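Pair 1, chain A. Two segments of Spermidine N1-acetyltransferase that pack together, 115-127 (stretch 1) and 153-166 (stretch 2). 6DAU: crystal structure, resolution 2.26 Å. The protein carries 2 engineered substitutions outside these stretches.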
# COMPACT_ATOMS: atom_id res chain seq x y z
N ASN A 115 -30.54 -21.54 -11.78
CA ASN A 115 -31.70 -20.88 -12.35
C ASN A 115 -31.33 -20.02 -13.57
O ASN A 115 -31.84 -18.92 -13.75
CB ASN A 115 -32.46 -20.06 -11.27
CG ASN A 115 -33.84 -19.63 -11.71
OD1 ASN A 115 -34.39 -20.21 -12.63
ND2 ASN A 115 -34.42 -18.62 -11.03
N LEU A 116 -30.40 -20.51 -14.38
CA LEU A 116 -30.07 -19.86 -15.64
C LEU A 116 -31.15 -20.15 -16.67
O LEU A 116 -31.91 -21.14 -16.55
CB LEU A 116 -28.71 -20.34 -16.14
CG LEU A 116 -27.53 -19.91 -15.24
CD1 LEU A 116 -26.21 -20.51 -15.74
CD2 LEU A 116 -27.45 -18.40 -15.13
N HIS A 117 -31.22 -19.31 -17.69
CA HIS A 117 -32.21 -19.39 -18.73
C HIS A 117 -31.66 -20.06 -19.99
O HIS A 117 -32.39 -20.76 -20.70
CB HIS A 117 -32.76 -17.99 -19.02
CG HIS A 117 -33.61 -17.93 -20.25
ND1 HIS A 117 -34.94 -18.34 -20.28
CD2 HIS A 117 -33.32 -17.47 -21.49
CE1 HIS A 117 -35.43 -18.15 -21.49
NE2 HIS A 117 -34.47 -17.61 -22.24
N LYS A 118 -30.38 -19.83 -20.27
CA LYS A 118 -29.77 -20.27 -21.51
C LYS A 118 -28.34 -20.73 -21.26
O LYS A 118 -27.58 -20.03 -20.59
CB LYS A 118 -29.80 -19.14 -22.56
CG LYS A 118 -29.13 -19.48 -23.89
CD LYS A 118 -29.42 -18.44 -24.97
CE LYS A 118 -28.64 -18.78 -26.23
NZ LYS A 118 -28.91 -17.81 -27.34
N ILE A 119 -28.01 -21.91 -21.78
CA ILE A 119 -26.63 -22.37 -21.81
C ILE A 119 -26.23 -22.51 -23.28
O ILE A 119 -26.99 -23.09 -24.07
CB ILE A 119 -26.47 -23.74 -21.11
CG1 ILE A 119 -26.71 -23.60 -19.61
CG2 ILE A 119 -25.10 -24.38 -21.39
CD1 ILE A 119 -25.77 -22.67 -18.88
N TYR A 120 -25.08 -21.95 -23.65
CA TYR A 120 -24.55 -22.14 -25.00
C TYR A 120 -23.12 -22.68 -24.96
O TYR A 120 -22.47 -22.66 -23.91
CB TYR A 120 -24.63 -20.85 -25.84
CG TYR A 120 -23.88 -19.69 -25.23
CD1 TYR A 120 -24.51 -18.86 -24.30
CD2 TYR A 120 -22.56 -19.43 -25.59
CE1 TYR A 120 -23.81 -17.79 -23.72
CE2 TYR A 120 -21.86 -18.35 -25.02
CZ TYR A 120 -22.50 -17.55 -24.08
OH TYR A 120 -21.83 -16.50 -23.50
N LEU A 121 -22.64 -23.16 -26.11
CA LEU A 121 -21.25 -23.63 -26.23
C LEU A 121 -20.80 -23.44 -27.67
O LEU A 121 -21.62 -23.23 -28.57
CB LEU A 121 -21.13 -25.11 -25.82
CG LEU A 121 -22.07 -26.09 -26.58
CD1 LEU A 121 -21.53 -26.48 -27.94
CD2 LEU A 121 -22.30 -27.33 -25.76
N HIS A 122 -19.49 -23.55 -27.86
CA HIS A 122 -18.85 -23.52 -29.15
C HIS A 122 -18.26 -24.90 -29.42
O HIS A 122 -17.74 -25.54 -28.52
CB HIS A 122 -17.72 -22.50 -29.17
CG HIS A 122 -18.19 -21.10 -28.95
ND1 HIS A 122 -17.94 -20.41 -27.79
CD2 HIS A 122 -18.94 -20.28 -29.73
CE1 HIS A 122 -18.49 -19.21 -27.88
NE2 HIS A 122 -19.09 -19.10 -29.05
N VAL A 123 -18.39 -25.38 -30.66
CA VAL A 123 -17.80 -26.65 -31.04
C VAL A 123 -17.28 -26.53 -32.48
O VAL A 123 -17.99 -26.04 -33.37
CB VAL A 123 -18.76 -27.86 -30.80
CG1 VAL A 123 -20.12 -27.62 -31.39
CG2 VAL A 123 -18.18 -29.16 -31.35
N ALA A 124 -16.04 -26.95 -32.67
CA ALA A 124 -15.39 -26.98 -33.98
C ALA A 124 -16.28 -27.66 -35.02
O ALA A 124 -16.78 -28.78 -34.80
CB ALA A 124 -14.03 -27.68 -33.89
N VAL A 125 -16.50 -26.96 -36.13
CA VAL A 125 -17.25 -27.50 -37.27
C VAL A 125 -16.58 -28.78 -37.79
O VAL A 125 -17.26 -29.69 -38.25
CB VAL A 125 -17.39 -26.40 -38.37
CG1 VAL A 125 -17.65 -26.99 -39.75
CG2 VAL A 125 -18.51 -25.44 -37.98
N GLU A 126 -15.25 -28.84 -37.66
CA GLU A 126 -14.46 -30.00 -38.05
C GLU A 126 -14.54 -31.16 -37.06
O GLU A 126 -13.89 -32.17 -37.23
CB GLU A 126 -13.00 -29.58 -38.29
CG GLU A 126 -12.83 -28.85 -39.62
CD GLU A 126 -11.47 -28.24 -39.82
OE1 GLU A 126 -11.36 -27.37 -40.71
OE2 GLU A 126 -10.50 -28.62 -39.12
N ASN A 127 -15.36 -31.01 -36.03
CA ASN A 127 -15.61 -32.08 -35.09
C ASN A 127 -17.12 -32.46 -35.13
O ASN A 127 -17.83 -32.28 -34.13
CB ASN A 127 -15.18 -31.63 -33.70
CG ASN A 127 -15.16 -32.74 -32.67
OD1 ASN A 127 -15.60 -33.86 -32.92
ND2 ASN A 127 -14.67 -32.41 -31.48
N GLY A 153 -2.85 -23.58 -36.71
CA GLY A 153 -2.31 -23.08 -37.96
C GLY A 153 -3.29 -22.50 -38.95
O GLY A 153 -2.86 -22.01 -39.98
N ARG A 154 -4.59 -22.49 -38.64
CA ARG A 154 -5.58 -21.82 -39.52
C ARG A 154 -6.83 -21.35 -38.77
O ARG A 154 -7.16 -21.85 -37.69
CB ARG A 154 -5.97 -22.70 -40.73
CG ARG A 154 -6.51 -24.06 -40.32
CD ARG A 154 -6.50 -25.10 -41.43
NE ARG A 154 -6.63 -26.41 -40.77
CZ ARG A 154 -7.78 -26.92 -40.35
NH1 ARG A 154 -8.92 -26.30 -40.57
NH2 ARG A 154 -7.79 -28.08 -39.71
N TYR A 155 -7.53 -20.38 -39.36
CA TYR A 155 -8.81 -19.93 -38.85
C TYR A 155 -9.85 -21.02 -39.13
O TYR A 155 -9.87 -21.58 -40.22
CB TYR A 155 -9.20 -18.62 -39.51
CG TYR A 155 -8.42 -17.46 -38.95
CD1 TYR A 155 -8.73 -16.94 -37.66
CD2 TYR A 155 -7.37 -16.87 -39.68
CE1 TYR A 155 -8.04 -15.88 -37.13
CE2 TYR A 155 -6.66 -15.80 -39.15
CZ TYR A 155 -7.01 -15.30 -37.88
OH TYR A 155 -6.31 -14.26 -37.35
N GLN A 156 -10.66 -21.31 -38.13
CA GLN A 156 -11.64 -22.40 -38.19
C GLN A 156 -13.01 -21.86 -37.80
O GLN A 156 -13.13 -20.91 -37.01
CB GLN A 156 -11.26 -23.52 -37.23
CG GLN A 156 -10.07 -24.32 -37.71
CD GLN A 156 -9.88 -25.65 -36.97
OE1 GLN A 156 -10.82 -26.30 -36.53
NE2 GLN A 156 -8.62 -26.04 -36.83
N ASP A 157 -14.04 -22.49 -38.35
CA ASP A 157 -15.42 -22.20 -38.07
C ASP A 157 -15.84 -22.98 -36.84
O ASP A 157 -15.33 -24.09 -36.60
CB ASP A 157 -16.29 -22.64 -39.24
CG ASP A 157 -16.06 -21.79 -40.51
OD1 ASP A 157 -15.14 -20.96 -40.55
OD2 ASP A 157 -16.84 -21.98 -41.47
N VAL A 158 -16.73 -22.40 -36.04
CA VAL A 158 -17.33 -23.11 -34.91
C VAL A 158 -18.85 -22.97 -34.96
O VAL A 158 -19.37 -21.93 -35.40
CB VAL A 158 -16.82 -22.64 -33.52
CG1 VAL A 158 -15.32 -22.89 -33.38
CG2 VAL A 158 -17.14 -21.17 -33.25
N LYS A 159 -19.55 -24.02 -34.53
CA LYS A 159 -20.97 -23.93 -34.27
C LYS A 159 -21.16 -23.33 -32.89
O LYS A 159 -20.43 -23.67 -31.95
CB LYS A 159 -21.63 -25.31 -34.29
CG LYS A 159 -21.43 -26.13 -35.56
CD LYS A 159 -22.09 -25.49 -36.77
CE LYS A 159 -22.23 -26.52 -37.89
NZ LYS A 159 -22.98 -25.83 -38.95
N ARG A 160 -22.12 -22.42 -32.79
CA ARG A 160 -22.65 -22.03 -31.48
C ARG A 160 -23.97 -22.76 -31.32
O ARG A 160 -24.84 -22.70 -32.21
CB ARG A 160 -22.89 -20.53 -31.37
CG ARG A 160 -22.78 -20.01 -29.94
CD ARG A 160 -23.46 -18.69 -29.90
NE ARG A 160 -23.04 -17.76 -28.87
CZ ARG A 160 -23.88 -17.20 -28.00
NH1 ARG A 160 -23.45 -16.31 -27.13
NH2 ARG A 160 -25.15 -17.54 -27.97
N MET A 161 -24.08 -23.46 -30.21
CA MET A 161 -25.22 -24.31 -29.89
C MET A 161 -25.76 -23.94 -28.53
O MET A 161 -24.98 -23.62 -27.62
CB MET A 161 -24.79 -25.76 -29.94
CG MET A 161 -24.23 -26.04 -31.32
SD MET A 161 -23.84 -27.78 -31.41
CE MET A 161 -25.47 -28.44 -31.73
N TYR A 162 -27.08 -23.96 -28.40
CA TYR A 162 -27.72 -23.51 -27.17
C TYR A 162 -28.81 -24.49 -26.77
O TYR A 162 -29.31 -25.28 -27.60
CB TYR A 162 -28.33 -22.13 -27.36
CG TYR A 162 -29.68 -22.16 -28.07
CD1 TYR A 162 -29.77 -22.25 -29.47
CD2 TYR A 162 -30.87 -22.14 -27.33
CE1 TYR A 162 -31.02 -22.32 -30.11
CE2 TYR A 162 -32.12 -22.20 -27.97
CZ TYR A 162 -32.19 -22.28 -29.34
OH TYR A 162 -33.45 -22.33 -29.90
N ILE A 163 -29.28 -24.31 -25.55
CA ILE A 163 -30.39 -25.04 -25.01
C ILE A 163 -30.98 -24.15 -23.94
O ILE A 163 -30.27 -23.53 -23.20
CB ILE A 163 -29.99 -26.37 -24.41
CG1 ILE A 163 -31.24 -27.15 -24.06
CG2 ILE A 163 -29.16 -26.17 -23.18
CD1 ILE A 163 -31.01 -28.61 -23.81
N LEU A 164 -32.30 -24.07 -23.88
CA LEU A 164 -32.98 -23.24 -22.90
C LEU A 164 -33.45 -24.01 -21.71
O LEU A 164 -33.64 -25.19 -21.76
CB LEU A 164 -34.15 -22.52 -23.52
CG LEU A 164 -33.81 -21.65 -24.71
CD1 LEU A 164 -35.04 -21.14 -25.39
CD2 LEU A 164 -32.92 -20.50 -24.28
N GLN A 165 -33.63 -23.32 -20.61
CA GLN A 165 -34.06 -23.94 -19.39
C GLN A 165 -35.37 -24.70 -19.53
O GLN A 165 -35.48 -25.80 -19.06
CB GLN A 165 -34.20 -22.87 -18.33
CG GLN A 165 -34.45 -23.38 -16.94
CD GLN A 165 -34.74 -22.27 -15.98
OE1 GLN A 165 -35.27 -21.26 -16.35
NE2 GLN A 165 -34.37 -22.45 -14.75
N SER A 166 -36.34 -24.11 -20.19
CA SER A 166 -37.62 -24.75 -20.35
C SER A 166 -37.48 -26.04 -21.09
O SER A 166 -37.93 -27.06 -20.65
CB SER A 166 -38.58 -23.84 -21.07
OG SER A 166 -37.91 -23.14 -22.09

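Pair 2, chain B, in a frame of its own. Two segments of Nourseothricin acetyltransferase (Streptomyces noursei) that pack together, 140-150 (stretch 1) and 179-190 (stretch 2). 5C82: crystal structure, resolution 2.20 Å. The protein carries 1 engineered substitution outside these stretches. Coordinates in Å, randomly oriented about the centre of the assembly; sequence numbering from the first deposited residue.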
# COMPACT_ATOMS: atom_id res chain seq x y z
N GLY B 140 6.20 7.70 -13.84
CA GLY B 140 5.20 7.23 -14.78
C GLY B 140 3.80 7.57 -14.27
O GLY B 140 2.85 7.66 -15.06
N HIS B 141 3.67 7.75 -12.92
CA HIS B 141 2.39 8.09 -12.30
C HIS B 141 2.52 8.75 -10.91
O HIS B 141 3.55 8.67 -10.23
CB HIS B 141 1.43 6.86 -12.25
CG HIS B 141 1.79 5.81 -11.23
ND1 HIS B 141 2.74 4.84 -11.50
CD2 HIS B 141 1.30 5.61 -9.98
CE1 HIS B 141 2.78 4.07 -10.42
NE2 HIS B 141 1.94 4.51 -9.47
N LEU B 142 1.44 9.41 -10.49
CA LEU B 142 1.28 10.02 -9.17
C LEU B 142 0.30 9.14 -8.43
O LEU B 142 -0.59 8.55 -9.03
CB LEU B 142 0.75 11.44 -9.27
CG LEU B 142 1.80 12.52 -9.54
CD1 LEU B 142 2.02 12.68 -11.01
CD2 LEU B 142 1.36 13.87 -8.92
N TRP B 143 0.50 9.01 -7.15
CA TRP B 143 -0.33 8.11 -6.35
C TRP B 143 -0.68 8.75 -5.03
O TRP B 143 0.14 9.45 -4.46
CB TRP B 143 0.45 6.79 -6.13
CG TRP B 143 -0.26 5.73 -5.34
CD1 TRP B 143 -1.01 4.71 -5.83
CD2 TRP B 143 -0.25 5.57 -3.91
NE1 TRP B 143 -1.45 3.90 -4.80
CE2 TRP B 143 -1.01 4.41 -3.61
CE3 TRP B 143 0.30 6.31 -2.84
CZ2 TRP B 143 -1.17 3.94 -2.29
CZ3 TRP B 143 0.13 5.85 -1.54
CH2 TRP B 143 -0.57 4.66 -1.28
N LEU B 144 -1.88 8.44 -4.51
CA LEU B 144 -2.23 8.94 -3.17
C LEU B 144 -3.16 7.98 -2.45
O LEU B 144 -3.83 7.15 -3.06
CB LEU B 144 -2.79 10.39 -3.20
CG LEU B 144 -4.12 10.62 -3.95
CD1 LEU B 144 -5.35 10.32 -3.03
CD2 LEU B 144 -4.19 12.04 -4.49
N GLU B 145 -3.22 8.16 -1.15
CA GLU B 145 -4.08 7.45 -0.24
C GLU B 145 -5.02 8.50 0.33
O GLU B 145 -4.60 9.64 0.56
CB GLU B 145 -3.23 6.85 0.87
CG GLU B 145 -4.00 5.97 1.83
CD GLU B 145 -4.27 6.69 3.13
OE1 GLU B 145 -3.36 6.75 3.99
OE2 GLU B 145 -5.38 7.24 3.26
N VAL B 146 -6.31 8.13 0.52
CA VAL B 146 -7.34 8.98 1.09
C VAL B 146 -8.36 8.13 1.86
O VAL B 146 -8.79 7.08 1.37
CB VAL B 146 -7.98 9.96 0.06
CG1 VAL B 146 -8.64 9.22 -1.11
CG2 VAL B 146 -8.95 10.93 0.73
N THR B 147 -8.72 8.55 3.09
CA THR B 147 -9.73 7.84 3.86
C THR B 147 -11.07 7.91 3.12
O THR B 147 -11.40 8.95 2.54
CB THR B 147 -9.82 8.30 5.32
OG1 THR B 147 -10.90 7.60 5.91
CG2 THR B 147 -10.07 9.83 5.46
N ASN B 148 -11.81 6.79 3.14
CA ASN B 148 -13.12 6.65 2.51
C ASN B 148 -14.15 7.68 3.04
O ASN B 148 -15.12 8.01 2.34
CB ASN B 148 -13.62 5.20 2.71
CG ASN B 148 -14.05 4.96 4.13
OD1 ASN B 148 -13.25 5.02 5.06
ND2 ASN B 148 -15.35 4.86 4.35
N VAL B 149 -13.96 8.17 4.27
CA VAL B 149 -14.87 9.16 4.86
C VAL B 149 -14.62 10.56 4.30
O VAL B 149 -15.52 11.41 4.41
CB VAL B 149 -14.91 9.14 6.40
CG1 VAL B 149 -15.45 7.80 6.92
CG2 VAL B 149 -13.56 9.50 7.03
N ASN B 150 -13.44 10.79 3.66
CA ASN B 150 -13.13 12.08 3.05
C ASN B 150 -13.76 12.23 1.64
O ASN B 150 -13.04 12.44 0.67
CB ASN B 150 -11.61 12.38 3.05
CG ASN B 150 -11.27 13.87 3.05
OD1 ASN B 150 -12.08 14.73 2.73
ND2 ASN B 150 -10.06 14.22 3.42
N GLY B 179 -12.38 1.50 11.39
CA GLY B 179 -13.72 1.61 10.81
C GLY B 179 -13.71 2.31 9.46
O GLY B 179 -14.68 2.21 8.71
N GLU B 180 -12.59 3.00 9.14
CA GLU B 180 -12.35 3.65 7.85
C GLU B 180 -11.48 2.74 6.98
O GLU B 180 -10.80 1.85 7.50
CB GLU B 180 -11.69 5.02 8.03
CG GLU B 180 -12.53 6.02 8.82
CD GLU B 180 -11.76 7.21 9.35
OE1 GLU B 180 -10.89 7.75 8.63
OE2 GLU B 180 -12.06 7.63 10.49
N GLN B 181 -11.50 2.94 5.66
CA GLN B 181 -10.67 2.13 4.75
C GLN B 181 -9.78 3.08 3.98
O GLN B 181 -10.18 4.23 3.71
CB GLN B 181 -11.54 1.29 3.78
CG GLN B 181 -12.50 0.26 4.47
CD GLN B 181 -13.67 0.91 5.17
OE1 GLN B 181 -14.36 1.78 4.60
NE2 GLN B 181 -13.85 0.59 6.44
N ALA B 182 -8.57 2.63 3.64
CA ALA B 182 -7.70 3.49 2.84
C ALA B 182 -8.08 3.34 1.36
O ALA B 182 -8.23 2.23 0.88
CB ALA B 182 -6.24 3.11 3.07
N LEU B 183 -8.30 4.43 0.65
CA LEU B 183 -8.61 4.36 -0.77
C LEU B 183 -7.40 4.87 -1.53
O LEU B 183 -6.78 5.87 -1.13
CB LEU B 183 -9.87 5.15 -1.16
CG LEU B 183 -11.19 4.84 -0.44
CD1 LEU B 183 -12.30 5.71 -1.00
CD2 LEU B 183 -11.58 3.32 -0.49
N TYR B 184 -7.06 4.16 -2.61
CA TYR B 184 -5.90 4.47 -3.42
C TYR B 184 -6.29 5.07 -4.76
O TYR B 184 -7.21 4.57 -5.40
CB TYR B 184 -4.99 3.24 -3.57
CG TYR B 184 -4.48 2.70 -2.24
CD1 TYR B 184 -4.18 3.55 -1.18
CD2 TYR B 184 -4.17 1.35 -2.09
CE1 TYR B 184 -3.66 3.07 0.01
CE2 TYR B 184 -3.66 0.85 -0.89
CZ TYR B 184 -3.42 1.72 0.16
OH TYR B 184 -2.88 1.27 1.34
N MSE B 185 -5.66 6.21 -5.13
CA MSE B 185 -5.96 6.87 -6.40
C MSE B 185 -4.69 7.20 -7.14
O MSE B 185 -3.67 7.54 -6.53
CB MSE B 185 -6.84 8.13 -6.21
CG MSE B 185 -8.14 7.87 -5.41
SE MSE B 185 -9.23 9.44 -5.23
CE MSE B 185 -9.99 9.53 -7.12
N SER B 186 -4.73 7.07 -8.46
CA SER B 186 -3.55 7.35 -9.24
C SER B 186 -3.87 8.18 -10.47
O SER B 186 -5.01 8.23 -10.92
CB SER B 186 -2.82 6.07 -9.64
OG SER B 186 -3.62 5.30 -10.51
N MSE B 187 -2.82 8.80 -11.02
CA MSE B 187 -2.88 9.58 -12.23
C MSE B 187 -1.62 9.30 -13.02
O MSE B 187 -0.55 9.43 -12.42
CB MSE B 187 -2.90 11.07 -11.86
CG MSE B 187 -3.21 11.95 -12.98
SE MSE B 187 -3.21 13.77 -12.37
CE MSE B 187 -1.29 14.15 -12.27
N PRO B 188 -1.67 9.01 -14.35
CA PRO B 188 -0.42 8.91 -15.12
C PRO B 188 0.27 10.28 -15.15
O PRO B 188 -0.41 11.32 -15.14
CB PRO B 188 -0.88 8.49 -16.53
CG PRO B 188 -2.30 8.88 -16.62
CD PRO B 188 -2.86 8.87 -15.22
N CYS B 189 1.60 10.28 -15.13
CA CYS B 189 2.39 11.51 -15.10
C CYS B 189 2.69 12.00 -16.54
O CYS B 189 3.26 11.25 -17.31
CB CYS B 189 3.66 11.30 -14.27
SG CYS B 189 4.75 12.74 -14.21
N PRO B 190 2.23 13.23 -16.92
CA PRO B 190 2.45 13.72 -18.31
C PRO B 190 3.90 13.70 -18.81
O PRO B 190 4.78 14.34 -18.22
CB PRO B 190 1.90 15.15 -18.27
CG PRO B 190 0.94 15.17 -17.13
CD PRO B 190 1.51 14.23 -16.11

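In both pairs two neighbouring strands run antiparallel, and 14 central residues superpose with an RMSD of 0.4 Å. The register is the same: Ile A119 faces Ile A163 as Leu B142 faces Met B187, Leu A121 faces Met A161 as Leu B144 faces Met B185, and Val A123 faces Lys A159 as Val B146 faces Leu B183. Each of these is a hydrogen-bonded pair, joined by two N-H to O=C bonds. In pair 1, Leu A121 N lies 2.8 Å from Met A161 O, and Met A161 N lies 3.0 Å from Leu A121 O; in pair 2, Leu B144 N to Met B185 O is 2.8 Å and Met B185 N to Leu B144 O is 2.9 Å. Because the backbone makes these bonds, side chains can vary without disturbing the ladder.

The best conserved packing lies on the face carrying these residues. Leu A121 and Leu B144 share the p, p rotamer, and their side-chain centres fall 0.1 Å apart, as do those of Val A123 and Val B146. Met A161 and the selenomethionine Met B185 also match, both m, t, p. The valine methyl meets the long, flexible chain diagonally across the strands: Val A123 CG1 is 3.7 Å from Met A161 SD, and Val B146 CG1 is 4.2 Å from Met B185 SE. Branched and unbranched apolar chains thus fill the buried space together. At the next position Lys A159 replaces Leu B183; its aliphatic portion still serves as packing surface, with Val A125 CG2 3.8 Å from Lys A159 CD.

The other face shows two solutions. In pair 1, Arg A160 extends so that its guanidinium lies flat on the ring of Tyr A120, centres 3.7 Å apart and planes at 11°, a cation-pi stack in which a planar cation meets an electron-rich face. In pair 2 the matching residues are Tyr B184 and Trp B143, and two aromatic rings supply the contact: Trp B143 CZ2 comes 3.2 Å from Tyr B184 CD1, over one face of the tyrosine ring, but the planes meet obliquely at 43°. Beside it, Glu B145 CG approaches Tyr B184 CE1 at 3.4 Å, near the ring plane, using the methylene part of an acidic side chain. The matching His A122 instead sets its CD2 3.9 Å from Arg A160 CG.

Beyond the strands, both first stretches make a type I turn ending in an asparagine, Asn A127 or Asn B150, whose short polar side chain caps the following helix. At the turn's second residue the backbone bond persists, Val A125 N to Asp A157 O and Asn B148 N to Gln B181 O both being 3.1 Å. The side chains differ: Val A125 offers a methyl, whereas Asn B148 OD1 accepts a further hydrogen bond from Gln B181 N at 2.8 Å. Polar ties also differ nearby. Glu A126 forms a salt bridge with Arg A154, OE1 to NH1 2.7 Å, while Thr B147 OG1 donates to Glu B180 OE1 at 2.7 Å.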